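Local coordinates for vestitone reductase (Medicago sativa, PDB 2P4H), which catalyses the stereospecific, NADPH-dependent reduction of (3R)-vestitone in the penultimate step of medicarpin biosynthesis, and so contributes to plant defence, at residues G11-W16 and V225-V230; F189-F194 and E306-D311; G77-A82 and R119-S124; G2-T7 and N24-N29; Y247-F252 and K292-A297. One frame throughout, in Å; residues are numbered along the deposited sequence.

Interaction 1 of 5, residues G11-W16 and V225-V230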
# COMPACT_ATOMS: atom_id res chain seq x y z
N GLY A 11 -2.69 10.78 1.05
CA GLY A 11 -3.13 9.65 0.26
C GLY A 11 -3.90 8.67 1.13
O GLY A 11 -3.88 8.77 2.35
N PHE A 12 -4.57 7.72 0.49
CA PHE A 12 -5.34 6.71 1.21
C PHE A 12 -4.50 5.98 2.26
O PHE A 12 -4.83 5.99 3.45
CB PHE A 12 -5.94 5.72 0.19
CG PHE A 12 -6.45 4.43 0.78
CD1 PHE A 12 -7.22 4.42 1.94
CD2 PHE A 12 -6.21 3.23 0.13
CE1 PHE A 12 -7.74 3.22 2.45
CE2 PHE A 12 -6.72 2.03 0.63
CZ PHE A 12 -7.48 2.02 1.78
N LEU A 13 -3.41 5.35 1.84
CA LEU A 13 -2.58 4.62 2.78
C LEU A 13 -1.86 5.53 3.77
O LEU A 13 -1.86 5.28 4.98
CB LEU A 13 -1.56 3.76 2.04
CG LEU A 13 -0.68 2.90 2.96
CD1 LEU A 13 -1.55 1.97 3.79
CD2 LEU A 13 0.32 2.11 2.13
N GLY A 14 -1.24 6.59 3.25
CA GLY A 14 -0.53 7.51 4.11
C GLY A 14 -1.37 8.10 5.22
O GLY A 14 -0.95 8.14 6.38
N SER A 15 -2.57 8.56 4.88
CA SER A 15 -3.44 9.16 5.90
C SER A 15 -3.89 8.13 6.93
O SER A 15 -4.00 8.44 8.11
CB SER A 15 -4.64 9.85 5.25
OG SER A 15 -5.45 8.97 4.51
N TRP A 16 -4.14 6.89 6.50
CA TRP A 16 -4.56 5.88 7.45
C TRP A 16 -3.41 5.55 8.40
O TRP A 16 -3.61 5.35 9.60
CB TRP A 16 -5.03 4.60 6.75
CG TRP A 16 -5.70 3.69 7.74
CD1 TRP A 16 -5.12 2.66 8.43
CD2 TRP A 16 -7.03 3.81 8.24
NE1 TRP A 16 -6.01 2.15 9.35
CE2 TRP A 16 -7.19 2.84 9.25
CE3 TRP A 16 -8.10 4.66 7.94
CZ2 TRP A 16 -8.39 2.69 9.97
CZ3 TRP A 16 -9.29 4.52 8.65
CH2 TRP A 16 -9.42 3.54 9.65
N VAL A 225 -5.68 -7.17 1.29
CA VAL A 225 -5.25 -6.96 2.67
C VAL A 225 -6.07 -5.82 3.28
O VAL A 225 -6.51 -4.92 2.57
CB VAL A 225 -3.73 -6.59 2.76
CG1 VAL A 225 -3.47 -5.23 2.12
CG2 VAL A 225 -3.28 -6.60 4.21
N HIS A 226 -6.30 -5.89 4.59
CA HIS A 226 -7.05 -4.85 5.29
C HIS A 226 -6.07 -3.69 5.53
O HIS A 226 -4.95 -3.90 6.00
CB HIS A 226 -7.57 -5.38 6.63
CG HIS A 226 -8.56 -4.48 7.30
ND1 HIS A 226 -8.24 -3.20 7.72
CD2 HIS A 226 -9.86 -4.67 7.64
CE1 HIS A 226 -9.30 -2.65 8.27
NE2 HIS A 226 -10.30 -3.52 8.24
N VAL A 227 -6.50 -2.47 5.21
CA VAL A 227 -5.63 -1.31 5.38
C VAL A 227 -5.08 -1.16 6.80
O VAL A 227 -3.93 -0.74 6.97
CB VAL A 227 -6.36 -0.00 4.96
CG1 VAL A 227 -7.48 0.33 5.94
CG2 VAL A 227 -5.37 1.15 4.88
N ASP A 228 -5.86 -1.49 7.82
CA ASP A 228 -5.34 -1.35 9.17
C ASP A 228 -4.28 -2.40 9.49
O ASP A 228 -3.42 -2.19 10.34
CB ASP A 228 -6.46 -1.37 10.21
CG ASP A 228 -6.01 -0.79 11.54
OD1 ASP A 228 -5.47 0.33 11.54
OD2 ASP A 228 -6.20 -1.45 12.59
N ASP A 229 -4.35 -3.56 8.82
CA ASP A 229 -3.30 -4.55 9.05
C ASP A 229 -2.02 -4.04 8.40
O ASP A 229 -0.92 -4.34 8.86
CB ASP A 229 -3.69 -5.93 8.50
CG ASP A 229 -4.41 -6.78 9.53
OD1 ASP A 229 -4.06 -6.69 10.73
OD2 ASP A 229 -5.31 -7.56 9.16
N VAL A 230 -2.15 -3.25 7.32
CA VAL A 230 -0.96 -2.70 6.68
C VAL A 230 -0.31 -1.71 7.65
O VAL A 230 0.91 -1.68 7.80
CB VAL A 230 -1.28 -1.99 5.35
CG1 VAL A 230 -0.01 -1.35 4.79
CG2 VAL A 230 -1.84 -2.98 4.35
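V227 is the side chain that W16, F12 and L13 share. It joins the first helix of the Rossmann fold, 12-23, to the start of helix 227-239. CG1 of V227 lies over one face of the indole, 4.0 Å from the centroid of the W16 five-membered ring and almost on its normal. V227 CG2 sits between W16 CG and F12 CZ, 3.8 Å from each; F12 and V227 meet tip to tip. L13 CD1 reaches past V227 and touches V230 CG1 at 3.8 Å. W16 NE1 gives a nearly straight hydrogen bond (165°) to D228 OD1 at 2.9 Å, close to the ring plane, on the anti side of OD1 and somewhat out of the carboxylate plane. The carboxylate stands almost perpendicular to the indole. Its other oxygen, OD2, is bonded to Y303 OH. G11, F12, L13 and G14 belong to the predicted NADP(+) site, where the glycine-rich turn runs into the helix, consistent with the GxGxxG pattern. Further out, G11 is the N-cap, and G11 O accepts from both S15 N and S15 OG, from opposite faces of its plane. H226 caps the second helix: its ND1 accepts from D228 N at 2.9 Å, in the imidazole plane.

Interaction 2 of 5, residues F189-F194 and E306-D311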
# COMPACT_ATOMS: atom_id res chain seq x y z
N PHE A 189 -4.36 -5.47 -3.19
CA PHE A 189 -5.44 -4.49 -3.13
C PHE A 189 -5.63 -4.16 -1.64
O PHE A 189 -5.94 -5.05 -0.84
CB PHE A 189 -6.74 -5.08 -3.68
CG PHE A 189 -6.82 -5.07 -5.18
CD1 PHE A 189 -7.42 -4.02 -5.86
CD2 PHE A 189 -6.30 -6.13 -5.93
CE1 PHE A 189 -7.50 -4.01 -7.25
CE2 PHE A 189 -6.38 -6.14 -7.32
CZ PHE A 189 -6.98 -5.07 -7.98
N ILE A 190 -5.44 -2.90 -1.29
CA ILE A 190 -5.60 -2.44 0.10
C ILE A 190 -7.04 -1.96 0.28
O ILE A 190 -7.50 -1.06 -0.43
CB ILE A 190 -4.62 -1.29 0.40
CG1 ILE A 190 -3.19 -1.75 0.10
CG2 ILE A 190 -4.75 -0.86 1.85
CD1 ILE A 190 -2.18 -0.62 0.12
N VAL A 191 -7.74 -2.56 1.24
CA VAL A 191 -9.15 -2.25 1.45
C VAL A 191 -9.54 -2.09 2.92
O VAL A 191 -8.99 -2.76 3.79
CB VAL A 191 -10.01 -3.39 0.83
CG1 VAL A 191 -11.50 -3.12 1.02
CG2 VAL A 191 -9.67 -3.54 -0.65
N GLY A 192 -10.49 -1.20 3.19
CA GLY A 192 -10.97 -0.97 4.55
C GLY A 192 -11.62 0.39 4.65
O GLY A 192 -12.11 0.92 3.65
N ARG A 193 -11.66 0.95 5.85
CA ARG A 193 -12.22 2.29 6.01
C ARG A 193 -11.14 3.24 5.51
O ARG A 193 -10.00 2.84 5.32
CB ARG A 193 -12.51 2.61 7.48
CG ARG A 193 -13.60 1.78 8.13
CD ARG A 193 -13.92 2.35 9.51
NE ARG A 193 -14.36 3.74 9.42
CZ ARG A 193 -15.61 4.11 9.14
NH1 ARG A 193 -16.55 3.21 8.93
NH2 ARG A 193 -15.90 5.40 9.05
N PHE A 194 -11.51 4.49 5.28
CA PHE A 194 -10.56 5.49 4.82
C PHE A 194 -10.97 6.87 5.29
O PHE A 194 -12.15 7.12 5.56
CB PHE A 194 -10.45 5.45 3.28
CG PHE A 194 -11.77 5.59 2.56
CD1 PHE A 194 -12.23 6.85 2.16
CD2 PHE A 194 -12.53 4.47 2.27
CE1 PHE A 194 -13.44 6.97 1.46
CE2 PHE A 194 -13.74 4.58 1.58
CZ PHE A 194 -14.19 5.83 1.17
N GLU A 306 -14.09 -10.74 5.96
CA GLU A 306 -15.38 -10.13 6.24
C GLU A 306 -15.20 -8.73 6.84
O GLU A 306 -15.93 -7.81 6.48
CB GLU A 306 -16.20 -11.03 7.17
CG GLU A 306 -16.59 -12.37 6.54
CD GLU A 306 -15.63 -13.51 6.89
OE1 GLU A 306 -14.40 -13.32 6.83
OE2 GLU A 306 -16.13 -14.61 7.20
N ASP A 307 -14.24 -8.58 7.75
CA ASP A 307 -13.98 -7.28 8.37
C ASP A 307 -13.57 -6.27 7.31
O ASP A 307 -14.02 -5.12 7.32
CB ASP A 307 -12.82 -7.35 9.38
CG ASP A 307 -13.13 -8.22 10.58
OD1 ASP A 307 -14.31 -8.32 10.98
OD2 ASP A 307 -12.16 -8.78 11.15
N MET A 308 -12.70 -6.70 6.41
CA MET A 308 -12.20 -5.84 5.34
C MET A 308 -13.33 -5.30 4.47
O MET A 308 -13.41 -4.09 4.23
CB MET A 308 -11.20 -6.63 4.50
CG MET A 308 -10.63 -5.86 3.32
SD MET A 308 -9.58 -6.91 2.30
CE MET A 308 -10.78 -8.12 1.73
N PHE A 309 -14.19 -6.19 3.98
CA PHE A 309 -15.30 -5.76 3.15
C PHE A 309 -16.30 -4.91 3.93
O PHE A 309 -16.81 -3.92 3.40
CB PHE A 309 -16.01 -6.97 2.53
CG PHE A 309 -15.32 -7.53 1.32
CD1 PHE A 309 -15.28 -6.80 0.13
CD2 PHE A 309 -14.69 -8.77 1.36
CE1 PHE A 309 -14.62 -7.29 -1.00
CE2 PHE A 309 -14.03 -9.27 0.24
CZ PHE A 309 -13.99 -8.53 -0.94
N ASP A 310 -16.58 -5.28 5.18
CA ASP A 310 -17.55 -4.50 5.94
C ASP A 310 -17.06 -3.10 6.24
O ASP A 310 -17.82 -2.14 6.13
CB ASP A 310 -17.92 -5.19 7.25
CG ASP A 310 -19.16 -4.58 7.88
OD1 ASP A 310 -20.23 -4.63 7.24
OD2 ASP A 310 -19.05 -4.03 8.99
N ASP A 311 -15.79 -2.96 6.62
CA ASP A 311 -15.25 -1.64 6.92
C ASP A 311 -15.31 -0.75 5.69
O ASP A 311 -15.67 0.42 5.78
CB ASP A 311 -13.82 -1.74 7.45
CG ASP A 311 -13.76 -2.21 8.90
OD1 ASP A 311 -14.78 -2.05 9.61
OD2 ASP A 311 -12.71 -2.72 9.33
O HOH W 1 -16.70 0.36 9.64
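V191 and M308 cross at about a right angle. CG of M308 comes against V191 CB at 3.6 Å and V191 O at 3.5 Å, and M308 SD lies 3.8 Å from V191 CB. M308 CG is anti to its backbone N (chi1 178°), and the chain bends only at the last torsion, which turns the methyl. R193 and D311 also cross at about a right angle, and the aliphatic part of the arginine does the touching. R193 CG rests on D311 O at 3.4 Å and on D311 CB at 3.6 Å. The guanidinium and carboxylate planes are 78° apart, and the charged atoms do not meet. One water links them, accepting from R193 NH1 at 2.9 Å and donating to D311 OD1. The contact packs helix 305-319 against strand 189-191, which pairs in parallel with strand 219-226 in the small mixed sheet beside the large parallel Rossmann sheet. Between the two crossings, G192 CA lies 4.9 Å from D311 CA. The backbone angles of G192 would press a side chain against the preceding carbonyl oxygen. The polar ends have stronger partners elsewhere: R193 NH2 forms a salt bridge with E318, and D311 OD2 is hydrogen-bonded to H226 NE2.

Interaction 3 of 5, residues G77-A82 and R119-S124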
# COMPACT_ATOMS: atom_id res chain seq x y z
N GLY A 77 11.65 6.46 12.64
CA GLY A 77 11.26 5.68 11.48
C GLY A 77 10.78 6.56 10.34
O GLY A 77 10.36 7.70 10.55
N ILE A 78 10.88 6.02 9.13
CA ILE A 78 10.43 6.71 7.92
C ILE A 78 9.57 5.72 7.15
O ILE A 78 10.02 4.62 6.82
CB ILE A 78 11.60 7.15 7.01
CG1 ILE A 78 12.46 8.20 7.72
CG2 ILE A 78 11.07 7.71 5.70
CD1 ILE A 78 13.75 8.53 6.97
N PHE A 79 8.33 6.10 6.88
CA PHE A 79 7.41 5.27 6.11
C PHE A 79 7.20 6.01 4.79
O PHE A 79 6.48 7.00 4.72
CB PHE A 79 6.06 5.11 6.82
CG PHE A 79 6.13 4.40 8.15
CD1 PHE A 79 7.29 3.72 8.55
CD2 PHE A 79 5.03 4.38 9.00
CE1 PHE A 79 7.33 3.04 9.77
CE2 PHE A 79 5.07 3.71 10.22
CZ PHE A 79 6.22 3.04 10.61
N HIS A 80 7.86 5.52 3.74
CA HIS A 80 7.76 6.14 2.43
C HIS A 80 6.65 5.50 1.61
O HIS A 80 6.84 4.45 1.00
CB HIS A 80 9.10 6.02 1.70
CG HIS A 80 9.20 6.87 0.48
ND1 HIS A 80 10.15 6.69 -0.50
CD2 HIS A 80 8.45 7.93 0.09
CE1 HIS A 80 9.98 7.60 -1.45
NE2 HIS A 80 8.96 8.37 -1.11
N THR A 81 5.48 6.15 1.61
CA THR A 81 4.31 5.64 0.89
C THR A 81 3.99 6.41 -0.39
O THR A 81 3.11 6.02 -1.15
CB THR A 81 3.04 5.70 1.77
OG1 THR A 81 2.48 7.03 1.72
CG2 THR A 81 3.37 5.37 3.22
N ALA A 82 4.71 7.51 -0.61
CA ALA A 82 4.48 8.35 -1.78
C ALA A 82 5.31 8.01 -3.01
O ALA A 82 6.40 7.45 -2.92
CB ALA A 82 4.71 9.81 -1.40
N ARG A 119 14.43 2.22 11.16
CA ARG A 119 13.86 1.47 10.05
C ARG A 119 13.23 2.38 9.01
O ARG A 119 12.55 3.35 9.35
CB ARG A 119 12.80 0.47 10.53
CG ARG A 119 12.40 -0.54 9.45
CD ARG A 119 13.33 -1.75 9.41
NE ARG A 119 12.85 -2.80 10.31
CZ ARG A 119 13.34 -4.03 10.38
NH1 ARG A 119 14.35 -4.41 9.60
NH2 ARG A 119 12.79 -4.91 11.20
N PHE A 120 13.49 2.07 7.74
CA PHE A 120 12.94 2.79 6.60
C PHE A 120 12.03 1.77 5.93
O PHE A 120 12.49 0.72 5.49
CB PHE A 120 14.06 3.22 5.65
CG PHE A 120 13.59 3.99 4.45
CD1 PHE A 120 12.99 3.34 3.37
CD2 PHE A 120 13.74 5.38 4.39
CE1 PHE A 120 12.55 4.06 2.26
CE2 PHE A 120 13.31 6.10 3.29
CZ PHE A 120 12.71 5.45 2.22
N ILE A 121 10.74 2.07 5.87
CA ILE A 121 9.79 1.15 5.27
C ILE A 121 9.21 1.73 4.00
O ILE A 121 8.57 2.79 4.00
CB ILE A 121 8.65 0.80 6.26
CG1 ILE A 121 9.26 0.26 7.55
CG2 ILE A 121 7.73 -0.24 5.64
CD1 ILE A 121 8.24 -0.21 8.58
N TYR A 122 9.44 1.02 2.90
CA TYR A 122 8.98 1.44 1.58
C TYR A 122 7.76 0.65 1.15
O TYR A 122 7.74 -0.58 1.21
CB TYR A 122 10.09 1.24 0.55
CG TYR A 122 9.72 1.73 -0.82
CD1 TYR A 122 9.61 3.10 -1.08
CD2 TYR A 122 9.44 0.84 -1.86
CE1 TYR A 122 9.23 3.57 -2.32
CE2 TYR A 122 9.05 1.31 -3.12
CZ TYR A 122 8.95 2.68 -3.34
OH TYR A 122 8.56 3.17 -4.56
N THR A 123 6.74 1.37 0.69
CA THR A 123 5.51 0.77 0.21
C THR A 123 5.66 0.30 -1.23
O THR A 123 5.86 1.12 -2.12
CB THR A 123 4.34 1.79 0.28
OG1 THR A 123 4.02 2.06 1.65
CG2 THR A 123 3.11 1.25 -0.44
N SER A 124 5.60 -1.01 -1.46
CA SER A 124 5.68 -1.52 -2.82
C SER A 124 4.30 -2.03 -3.24
O SER A 124 3.31 -1.76 -2.57
CB SER A 124 6.74 -2.61 -2.97
OG SER A 124 6.99 -2.85 -4.35
O HOH W 2 8.55 6.09 -4.61
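The rings of H80 and Y122 lie side by side and point the same way, as an oblique pair with planes 62° apart and centroids 5.5 Å apart. Water 2 is at the edge of the Y122 ring, in its plane; it is 2.9 Å from Y122 OH and donates to A82 O. F120 fills the next place on the same side of the sheet. Its CZ meets H80 CB at 3.7 Å, and its CE2 meets I78 CG2 at the same distance. F120 CG is anti to the backbone N (chi1 -179°), which starts the ring off between I78 and H80. Helix 95-111 covers this side, with I107 against I78 and H80 and L108 against F120. The other side carries F79 and I121, also side by side; F79 CE1 touches I121 CD1 at 3.6 Å. F79 has the ring of H234 edge-to-face with it, and helices 12-23 and 227-239 pack there. The two segments are neighbouring strands in the middle of the parallel Rossmann sheet, and helix 95-111 makes the crossover between them. Their directions differ by 9°. I78 and H80 each use both N and O to reach the other strand. I78 N bonds to R119 O, and I78 O receives I121 N at 2.8 Å in a nearly straight bond. H80 N bonds to I121 O, and H80 O receives T123 N at 3.1 Å. Beyond these bonds, T123 OG1 lies 3.7 Å from T81 CG2, at the end facing L13 of the predicted NADP(+) site. T81 OG1 itself bonds to T7 O.

Interaction 4 of 5, residues G2-T7 and N24-N29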
# COMPACT_ATOMS: atom_id res chain seq x y z
N GLY A 2 8.04 7.97 19.99
CA GLY A 2 8.97 8.50 19.01
C GLY A 2 8.27 9.15 17.84
O GLY A 2 7.05 9.07 17.70
N ARG A 3 9.05 9.81 16.98
CA ARG A 3 8.50 10.49 15.82
C ARG A 3 8.76 9.70 14.54
O ARG A 3 9.85 9.18 14.32
CB ARG A 3 9.11 11.89 15.72
CG ARG A 3 8.48 12.77 14.66
CD ARG A 3 8.78 14.23 14.95
NE ARG A 3 8.24 14.63 16.25
CZ ARG A 3 8.42 15.82 16.80
NH1 ARG A 3 9.15 16.74 16.18
NH2 ARG A 3 7.89 16.08 17.99
N VAL A 4 7.74 9.61 13.70
CA VAL A 4 7.85 8.90 12.43
C VAL A 4 7.49 9.83 11.28
O VAL A 4 6.49 10.56 11.36
CB VAL A 4 6.92 7.67 12.40
CG1 VAL A 4 6.99 6.99 11.03
CG2 VAL A 4 7.31 6.69 13.49
N CYS A 5 8.30 9.82 10.23
CA CYS A 5 8.02 10.65 9.06
C CYS A 5 7.29 9.80 8.03
O CYS A 5 7.79 8.75 7.62
CB CYS A 5 9.32 11.19 8.46
SG CYS A 5 9.05 12.27 7.02
N VAL A 6 6.12 10.27 7.62
CA VAL A 6 5.29 9.57 6.63
C VAL A 6 5.13 10.42 5.38
O VAL A 6 4.65 11.55 5.46
CB VAL A 6 3.87 9.30 7.19
CG1 VAL A 6 3.04 8.55 6.16
CG2 VAL A 6 3.95 8.52 8.49
N THR A 7 5.54 9.91 4.23
CA THR A 7 5.37 10.66 2.99
C THR A 7 4.00 10.31 2.42
O THR A 7 3.43 9.27 2.75
CB THR A 7 6.44 10.33 1.94
OG1 THR A 7 6.32 8.96 1.55
CG2 THR A 7 7.83 10.58 2.50
N ASN A 24 -1.50 5.03 18.29
CA ASN A 24 -0.55 4.18 18.98
C ASN A 24 0.55 4.88 19.78
O ASN A 24 1.53 4.26 20.17
CB ASN A 24 0.07 3.19 17.99
CG ASN A 24 -0.87 2.05 17.64
OD1 ASN A 24 -1.15 1.19 18.48
ND2 ASN A 24 -1.39 2.05 16.42
N GLY A 25 0.37 6.18 20.02
CA GLY A 25 1.33 6.92 20.82
C GLY A 25 2.52 7.57 20.14
O GLY A 25 3.40 8.09 20.82
N TYR A 26 2.57 7.55 18.81
CA TYR A 26 3.68 8.17 18.11
C TYR A 26 3.37 9.60 17.70
O TYR A 26 2.20 10.00 17.66
CB TYR A 26 4.02 7.40 16.82
CG TYR A 26 4.65 6.04 17.01
CD1 TYR A 26 3.86 4.91 17.24
CD2 TYR A 26 6.03 5.88 16.92
CE1 TYR A 26 4.45 3.65 17.38
CE2 TYR A 26 6.62 4.63 17.06
CZ TYR A 26 5.82 3.52 17.28
OH TYR A 26 6.41 2.29 17.40
N SER A 27 4.42 10.37 17.41
CA SER A 27 4.25 11.72 16.92
C SER A 27 4.52 11.55 15.42
O SER A 27 5.19 10.58 15.03
CB SER A 27 5.26 12.68 17.57
OG SER A 27 6.59 12.22 17.47
N VAL A 28 4.02 12.45 14.60
CA VAL A 28 4.18 12.30 13.16
C VAL A 28 4.57 13.54 12.36
O VAL A 28 4.03 14.62 12.57
CB VAL A 28 2.86 11.77 12.54
CG1 VAL A 28 3.01 11.59 11.04
CG2 VAL A 28 2.47 10.46 13.21
N ASN A 29 5.53 13.35 11.46
CA ASN A 29 5.98 14.40 10.55
C ASN A 29 5.47 13.88 9.22
O ASN A 29 5.56 12.69 8.95
CB ASN A 29 7.51 14.49 10.48
CG ASN A 29 8.12 15.23 11.66
OD1 ASN A 29 9.34 15.28 11.79
ND2 ASN A 29 7.28 15.81 12.50
O HOH W 3 6.77 11.13 20.28
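G2, V4 and V6 form the backbone pairing with S27 and N29. S27 N donates to G2 O, and V4 N to S27 O. N29 N donates to V4 O, and V6 N to N29 O at 2.8 Å. The strands are parallel, with their axes at 35°. They are the two strands of the first beta-alpha-beta unit of the Rossmann fold, joined by helix 12-23. That helix ends in a Schellman motif with G25 as its C-prime residue.

Among side chains, R3 NE bonds to S27 OG at 3.2 Å and 167°, with the oxygen in the guanidinium plane. S27 OG also lies 3.0 Å from water 3. The R3 chain bends at chi3 (-61°), which places NE beside the serine. R3 CD packs against the side-chain amide of N29.

The apolar contacts lie on the other face. V4 CG2 meets Y26 CD2 at 3.7 Å, and V6 CG2 meets V28 CG1 at 4.1 Å. L21 of helix 12-23 covers these four residues, and Y26 OH bonds to E239. The backbone bonds thus set the register, while the side chains fit one mainly polar, partly exposed face and one apolar face under helix 12-23.

Interaction 5 of 5, residues Y247-F252 and K292-A297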
# COMPACT_ATOMS: atom_id res chain seq x y z
N TYR A 247 8.86 -8.10 2.11
CA TYR A 247 7.83 -8.86 2.81
C TYR A 247 6.48 -8.69 2.12
O TYR A 247 5.99 -7.57 1.98
CB TYR A 247 7.66 -8.38 4.25
CG TYR A 247 8.77 -8.79 5.19
CD1 TYR A 247 8.70 -9.98 5.91
CD2 TYR A 247 9.90 -7.99 5.35
CE1 TYR A 247 9.72 -10.37 6.77
CE2 TYR A 247 10.94 -8.37 6.20
CZ TYR A 247 10.84 -9.55 6.91
OH TYR A 247 11.87 -9.94 7.73
N ASN A 248 5.91 -9.80 1.67
CA ASN A 248 4.57 -9.76 1.08
C ASN A 248 3.66 -9.46 2.28
O ASN A 248 3.90 -9.95 3.38
CB ASN A 248 4.15 -11.12 0.52
CG ASN A 248 4.64 -11.37 -0.89
OD1 ASN A 248 4.90 -10.43 -1.65
ND2 ASN A 248 4.74 -12.64 -1.26
N CYS A 249 2.62 -8.67 2.06
CA CYS A 249 1.65 -8.36 3.12
C CYS A 249 0.31 -8.51 2.42
O CYS A 249 -0.41 -7.54 2.15
CB CYS A 249 1.86 -6.93 3.61
SG CYS A 249 0.88 -6.52 5.06
N SER A 250 -0.04 -9.77 2.15
CA SER A 250 -1.22 -10.11 1.37
C SER A 250 -1.83 -11.40 1.92
O SER A 250 -1.69 -12.47 1.33
CB SER A 250 -0.74 -10.32 -0.07
OG SER A 250 -1.78 -10.58 -0.98
N PRO A 251 -2.55 -11.31 3.05
CA PRO A 251 -3.17 -12.48 3.68
C PRO A 251 -4.36 -13.12 2.98
O PRO A 251 -4.73 -14.25 3.30
CB PRO A 251 -3.56 -11.94 5.06
CG PRO A 251 -3.98 -10.54 4.74
CD PRO A 251 -2.88 -10.08 3.79
N PHE A 252 -4.96 -12.41 2.03
CA PHE A 252 -6.14 -12.93 1.35
C PHE A 252 -5.98 -13.12 -0.15
O PHE A 252 -5.32 -12.32 -0.82
CB PHE A 252 -7.35 -12.01 1.57
CG PHE A 252 -7.51 -11.51 2.99
CD1 PHE A 252 -7.43 -12.38 4.07
CD2 PHE A 252 -7.79 -10.17 3.23
CE1 PHE A 252 -7.64 -11.92 5.38
CE2 PHE A 252 -8.00 -9.70 4.53
CZ PHE A 252 -7.93 -10.58 5.60
N LYS A 292 3.70 -15.98 4.17
CA LYS A 292 4.32 -16.83 5.18
C LYS A 292 5.56 -16.17 5.81
O LYS A 292 5.77 -16.28 7.01
CB LYS A 292 4.69 -18.18 4.57
CG LYS A 292 5.43 -19.12 5.52
CD LYS A 292 5.63 -20.48 4.87
CE LYS A 292 6.44 -21.42 5.76
NZ LYS A 292 7.83 -20.93 5.95
N LYS A 293 6.37 -15.48 5.01
CA LYS A 293 7.58 -14.85 5.55
C LYS A 293 7.26 -13.86 6.67
O LYS A 293 7.90 -13.86 7.72
CB LYS A 293 8.36 -14.16 4.44
CG LYS A 293 9.71 -13.61 4.87
CD LYS A 293 10.38 -12.86 3.73
CE LYS A 293 11.73 -12.28 4.15
NZ LYS A 293 12.39 -11.55 3.03
N LEU A 294 6.26 -13.01 6.44
CA LEU A 294 5.89 -12.02 7.45
C LEU A 294 5.30 -12.68 8.70
O LEU A 294 5.58 -12.24 9.82
CB LEU A 294 4.89 -11.03 6.85
CG LEU A 294 4.38 -9.90 7.75
CD1 LEU A 294 5.55 -9.11 8.31
CD2 LEU A 294 3.46 -8.99 6.95
N VAL A 295 4.51 -13.73 8.51
CA VAL A 295 3.92 -14.43 9.65
C VAL A 295 5.01 -15.17 10.43
O VAL A 295 4.99 -15.20 11.66
CB VAL A 295 2.81 -15.41 9.18
CG1 VAL A 295 2.34 -16.26 10.36
CG2 VAL A 295 1.64 -14.62 8.61
N ASP A 296 5.98 -15.75 9.71
CA ASP A 296 7.09 -16.46 10.34
C ASP A 296 7.91 -15.47 11.17
O ASP A 296 8.58 -15.86 12.13
CB ASP A 296 8.04 -17.08 9.30
CG ASP A 296 7.53 -18.39 8.72
OD1 ASP A 296 6.57 -18.96 9.27
OD2 ASP A 296 8.13 -18.85 7.72
N ALA A 297 7.87 -14.19 10.79
CA ALA A 297 8.61 -13.16 11.50
C ALA A 297 7.91 -12.72 12.78
O ALA A 297 8.44 -11.91 13.53
CB ALA A 297 8.83 -11.95 10.59
O HOH W 4 5.42 -12.36 3.74
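Y247 and L294 bring the two backbones closest, their CA atoms 5.9 Å apart where the short helix 292-296 meets the end of strand 245-248. This strand is the outermost, seventh strand of the parallel Rossmann sheet, so the helix lies at the sheet's edge. Y247 carries the largest share of the contact. K293 crosses its ring at about a right angle, and its CG, CD and CE pass over the CD1-CE1 side of the ring. CE is over the face, 4.1 Å from the centroid of the Y247 ring and displaced toward the rim. NZ stands further out, 4.6 Å from the same centroid and 9° off the normal, which makes a cation-pi contact. The lysine chain is fully extended beyond CG, and this carries the ammonium across the ring. NZ is also hydrogen-bonded to R246 O, just before the segment, so the charge has a second partner. The phenol end of Y247 is held by P243 O.

The other direct contacts are made by carbon atoms of L294 and A297. L294 CD1 lies 4.1 Å from Y247 CD1, the ring atom that L294 CA also approaches. A297 CB meets Y247 CE1 at 4.2 Å. The second methyl of L294, CD2, turns to the following residues, touching N248 O at 3.7 Å and C249 SG at 4.0 Å. Beyond Y247 and C249 lie V183, L185 and L187 of strand 182-187. N248 ND2 bonds to N290 O, just ahead of the helix. No direct polar bond joins the two backbones here. Water 4 does so instead, donating to N248 O and accepting from L294 N, each at 2.9 Å.

Interactions 3 and 4 hold neighbouring strands of one parallel sheet. Strand 3-7 pairs with strand 77-80, as in the bond of F79 N to C5 O, so the two are continuous. Both rest on backbone hydrogen bonds, but interaction 3 is central, with aromatic rings, while interaction 4 has a partly exposed polar face. Interactions 1, 2 and 5 join helices to other elements through side chains. Interactions 1 and 2 touch through V227 N and V191 O. Interactions 2 to 5 are buried contacts; interaction 1 is only partly buried, although nearest the chain's centre, and has an indole-to-carboxylate bond. Interactions 2 and 5 have water bridges. Interaction 5 adds a lysine over a ring at the sheet's edge.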